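Long-range contact in TT1561 protein (Thermus thermophilus, PDB 1UF3), which binds calcium and is probably a metal-dependent phosphoesterase of the calcineurin-like superfamily, although its substrate is unknown: residues A[116-121]-A[128-133]. Sequence-based numbering, arbitrary orientation.
Sequences EIADEG and ALRYPA
Glu116 to Ala118 pair in parallel with Arg130 to Pro132, the two short strand axes approaching to 4.5 Å at an angle of 31°. The hydrogen bonds alternate as a parallel pair requires: Glu116 N donates to Leu129 O (2.9 Å), Tyr131 N to Glu116 O (2.8 Å, nearly straight) and Ala118 N to Tyr131 O (2.8 Å). A weak, bent bond from Ala133 N to Ala118 O follows, where Pro132 occupies the N-cap position of helix 133-140. On one face the Glu116 and Arg130 side chains run side by side, CG anti to the backbone N in both (chi1 179° and -179°). The carboxylate end of Glu116 lies beside the methylenes of Arg130, OE1 4.1 Å from Arg130 CD; Glu116 OE1 is 5.5 Å from Arg130 NE, too far for a salt bridge. Ala118 CB packs against Arg130 CG on this face. A water in the guanidinium plane accepts from Arg130 NE and donates to Glu120 O, bridging the loop after strand 108-118 to Arg130. The other face carries Ile117, whose CG2 rests on Ala133 CA, and Tyr131, whose OH hydrogen-bonds Glu125 and His98. The direct hydrogen bonds between the two segments are therefore all main-chain to main-chain, water adds a bridge from Arg130 to the loop, and Tyr131 connects the strand to Glu125, a residue of a calcium site observed for this protein but not occupied in this chain.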
ATOM      1  N   GLU A 116     -28.193  30.404  -2.638  1.00 25.45           N
ATOM      2  CA  GLU A 116     -28.077  31.418  -3.677  1.00 24.45           C
ATOM      3  C   GLU A 116     -27.396  32.638  -3.106  1.00 21.99           C
ATOM      4  O   GLU A 116     -27.880  33.198  -2.139  1.00 23.20           O
ATOM      5  CB  GLU A 116     -29.458  31.852  -4.165  1.00 26.87           C
ATOM      6  CG  GLU A 116     -29.413  32.937  -5.236  1.00 29.46           C
ATOM      7  CD  GLU A 116     -30.778  33.579  -5.468  1.00 32.43           C
ATOM      8  OE1 GLU A 116     -31.804  32.926  -5.188  1.00 30.15           O
ATOM      9  OE2 GLU A 116     -30.814  34.739  -5.933  1.00 36.29           O
ATOM     10  N   ILE A 117     -26.267  33.057  -3.664  1.00 21.53           N
ATOM     11  CA  ILE A 117     -25.677  34.278  -3.151  1.00 23.37           C
ATOM     12  C   ILE A 117     -26.261  35.405  -4.020  1.00 25.38           C
ATOM     13  O   ILE A 117     -25.859  35.585  -5.168  1.00 25.03           O
ATOM     14  CB  ILE A 117     -24.132  34.310  -3.252  1.00 22.01           C
ATOM     15  CG1 ILE A 117     -23.504  33.229  -2.359  1.00 24.02           C
ATOM     16  CG2 ILE A 117     -23.632  35.670  -2.764  1.00 23.90           C
ATOM     17  CD1 ILE A 117     -21.991  32.970  -2.631  1.00 19.90           C
ATOM     18  N   ALA A 118     -27.225  36.137  -3.468  1.00 28.05           N
ATOM     19  CA  ALA A 118     -27.882  37.242  -4.164  1.00 30.78           C
ATOM     20  C   ALA A 118     -27.080  38.517  -3.951  1.00 33.09           C
ATOM     21  O   ALA A 118     -26.359  38.642  -2.950  1.00 33.22           O
ATOM     22  CB  ALA A 118     -29.302  37.420  -3.629  1.00 31.80           C
ATOM     23  N   ASP A 119     -27.199  39.469  -4.877  1.00 32.76           N
ATOM     24  CA  ASP A 119     -26.446  40.710  -4.743  1.00 36.06           C
ATOM     25  C   ASP A 119     -26.836  41.402  -3.448  1.00 36.44           C
ATOM     26  O   ASP A 119     -25.978  41.879  -2.697  1.00 37.15           O
ATOM     27  CB  ASP A 119     -26.700  41.656  -5.931  1.00 36.46           C
ATOM     28  CG  ASP A 119     -26.406  41.001  -7.282  1.00 38.94           C
ATOM     29  OD1 ASP A 119     -25.620  40.025  -7.318  1.00 38.99           O
ATOM     30  OD2 ASP A 119     -26.958  41.464  -8.311  1.00 38.37           O
ATOM     31  N   GLU A 120     -28.138  41.426  -3.186  1.00 36.40           N
ATOM     32  CA  GLU A 120     -28.669  42.079  -2.001  1.00 37.76           C
ATOM     33  C   GLU A 120     -29.861  41.320  -1.456  1.00 35.60           C
ATOM     34  O   GLU A 120     -30.050  40.146  -1.741  1.00 36.90           O
ATOM     35  CB  GLU A 120     -29.120  43.502  -2.351  1.00 39.88           C
ATOM     36  CG  GLU A 120     -28.084  44.578  -2.144  1.00 43.82           C
ATOM     37  CD  GLU A 120     -28.600  45.961  -2.543  1.00 47.22           C
ATOM     38  OE1 GLU A 120     -28.756  46.222  -3.764  1.00 45.92           O
ATOM     39  OE2 GLU A 120     -28.854  46.781  -1.625  1.00 49.12           O
ATOM     40  N   GLY A 121     -30.672  42.020  -0.677  1.00 35.08           N
ATOM     41  CA  GLY A 121     -31.863  41.421  -0.119  1.00 34.86           C
ATOM     42  C   GLY A 121     -31.723  40.910   1.300  1.00 34.97           C
ATOM     43  O   GLY A 121     -30.737  41.172   2.003  1.00 33.27           O
ATOM     44  N   ALA A 128     -36.180  28.786   1.251  1.00 28.47           N
ATOM     45  CA  ALA A 128     -35.070  28.564   0.327  1.00 28.23           C
ATOM     46  C   ALA A 128     -33.786  28.947   1.065  1.00 27.76           C
ATOM     47  O   ALA A 128     -33.834  29.365   2.222  1.00 27.69           O
ATOM     48  CB  ALA A 128     -35.235  29.468  -0.929  1.00 25.91           C
ATOM     49  N   LEU A 129     -32.637  28.791   0.408  1.00 27.44           N
ATOM     50  CA  LEU A 129     -31.387  29.230   1.032  1.00 24.95           C
ATOM     51  C   LEU A 129     -30.932  30.382   0.170  1.00 22.67           C
ATOM     52  O   LEU A 129     -30.574  30.184  -0.982  1.00 24.32           O
ATOM     53  CB  LEU A 129     -30.310  28.141   1.025  1.00 22.93           C
ATOM     54  CG  LEU A 129     -30.632  26.811   1.718  1.00 24.39           C
ATOM     55  CD1 LEU A 129     -29.342  25.984   1.888  1.00 22.71           C
ATOM     56  CD2 LEU A 129     -31.275  27.076   3.065  1.00 22.97           C
ATOM     57  N   ARG A 130     -30.918  31.585   0.717  1.00 23.73           N
ATOM     58  CA  ARG A 130     -30.506  32.730  -0.073  1.00 25.78           C
ATOM     59  C   ARG A 130     -29.754  33.678   0.825  1.00 24.79           C
ATOM     60  O   ARG A 130     -30.238  34.036   1.904  1.00 24.78           O
ATOM     61  CB  ARG A 130     -31.746  33.448  -0.663  1.00 29.67           C
ATOM     62  CG  ARG A 130     -31.420  34.654  -1.531  1.00 34.25           C
ATOM     63  CD  ARG A 130     -32.669  35.377  -2.070  1.00 35.93           C
ATOM     64  NE  ARG A 130     -33.372  36.125  -1.029  1.00 37.59           N
ATOM     65  CZ  ARG A 130     -34.497  35.728  -0.427  1.00 38.92           C
ATOM     66  NH1 ARG A 130     -35.079  34.576  -0.757  1.00 39.52           N
ATOM     67  NH2 ARG A 130     -35.035  36.481   0.526  1.00 37.73           N
ATOM     68  N   TYR A 131     -28.573  34.098   0.396  1.00 22.03           N
ATOM     69  CA  TYR A 131     -27.829  35.034   1.227  1.00 22.82           C
ATOM     70  C   TYR A 131     -27.328  36.195   0.417  1.00 21.44           C
ATOM     71  O   TYR A 131     -26.880  36.024  -0.714  1.00 21.86           O
ATOM     72  CB  TYR A 131     -26.603  34.370   1.890  1.00 22.27           C
ATOM     73  CG  TYR A 131     -26.878  33.037   2.556  1.00 23.80           C
ATOM     74  CD1 TYR A 131     -26.675  31.838   1.876  1.00 21.67           C
ATOM     75  CD2 TYR A 131     -27.339  32.976   3.869  1.00 23.89           C
ATOM     76  CE1 TYR A 131     -26.919  30.609   2.496  1.00 21.65           C
ATOM     77  CE2 TYR A 131     -27.589  31.749   4.490  1.00 21.86           C
ATOM     78  CZ  TYR A 131     -27.378  30.588   3.802  1.00 19.80           C
ATOM     79  OH  TYR A 131     -27.652  29.396   4.411  1.00 21.70           O
ATOM     80  N   PRO A 132     -27.401  37.398   0.986  1.00 21.72           N
ATOM     81  CA  PRO A 132     -26.911  38.575   0.271  1.00 23.52           C
ATOM     82  C   PRO A 132     -25.374  38.524   0.284  1.00 26.42           C
ATOM     83  O   PRO A 132     -24.770  37.979   1.221  1.00 24.88           O
ATOM     84  CB  PRO A 132     -27.480  39.732   1.079  1.00 23.74           C
ATOM     85  CG  PRO A 132     -27.598  39.157   2.474  1.00 24.66           C
ATOM     86  CD  PRO A 132     -28.112  37.774   2.223  1.00 22.06           C
ATOM     87  N   ALA A 133     -24.745  39.088  -0.742  1.00 26.19           N
ATOM     88  CA  ALA A 133     -23.290  39.068  -0.841  1.00 27.26           C
ATOM     89  C   ALA A 133     -22.544  39.379   0.454  1.00 26.96           C
ATOM     90  O   ALA A 133     -21.588  38.687   0.776  1.00 29.15           O
ATOM     91  CB  ALA A 133     -22.816  40.021  -1.944  1.00 27.96           C
TER
HETATM   92  O   HOH W   1     -31.270  38.192  -0.390  1.00 46.48           O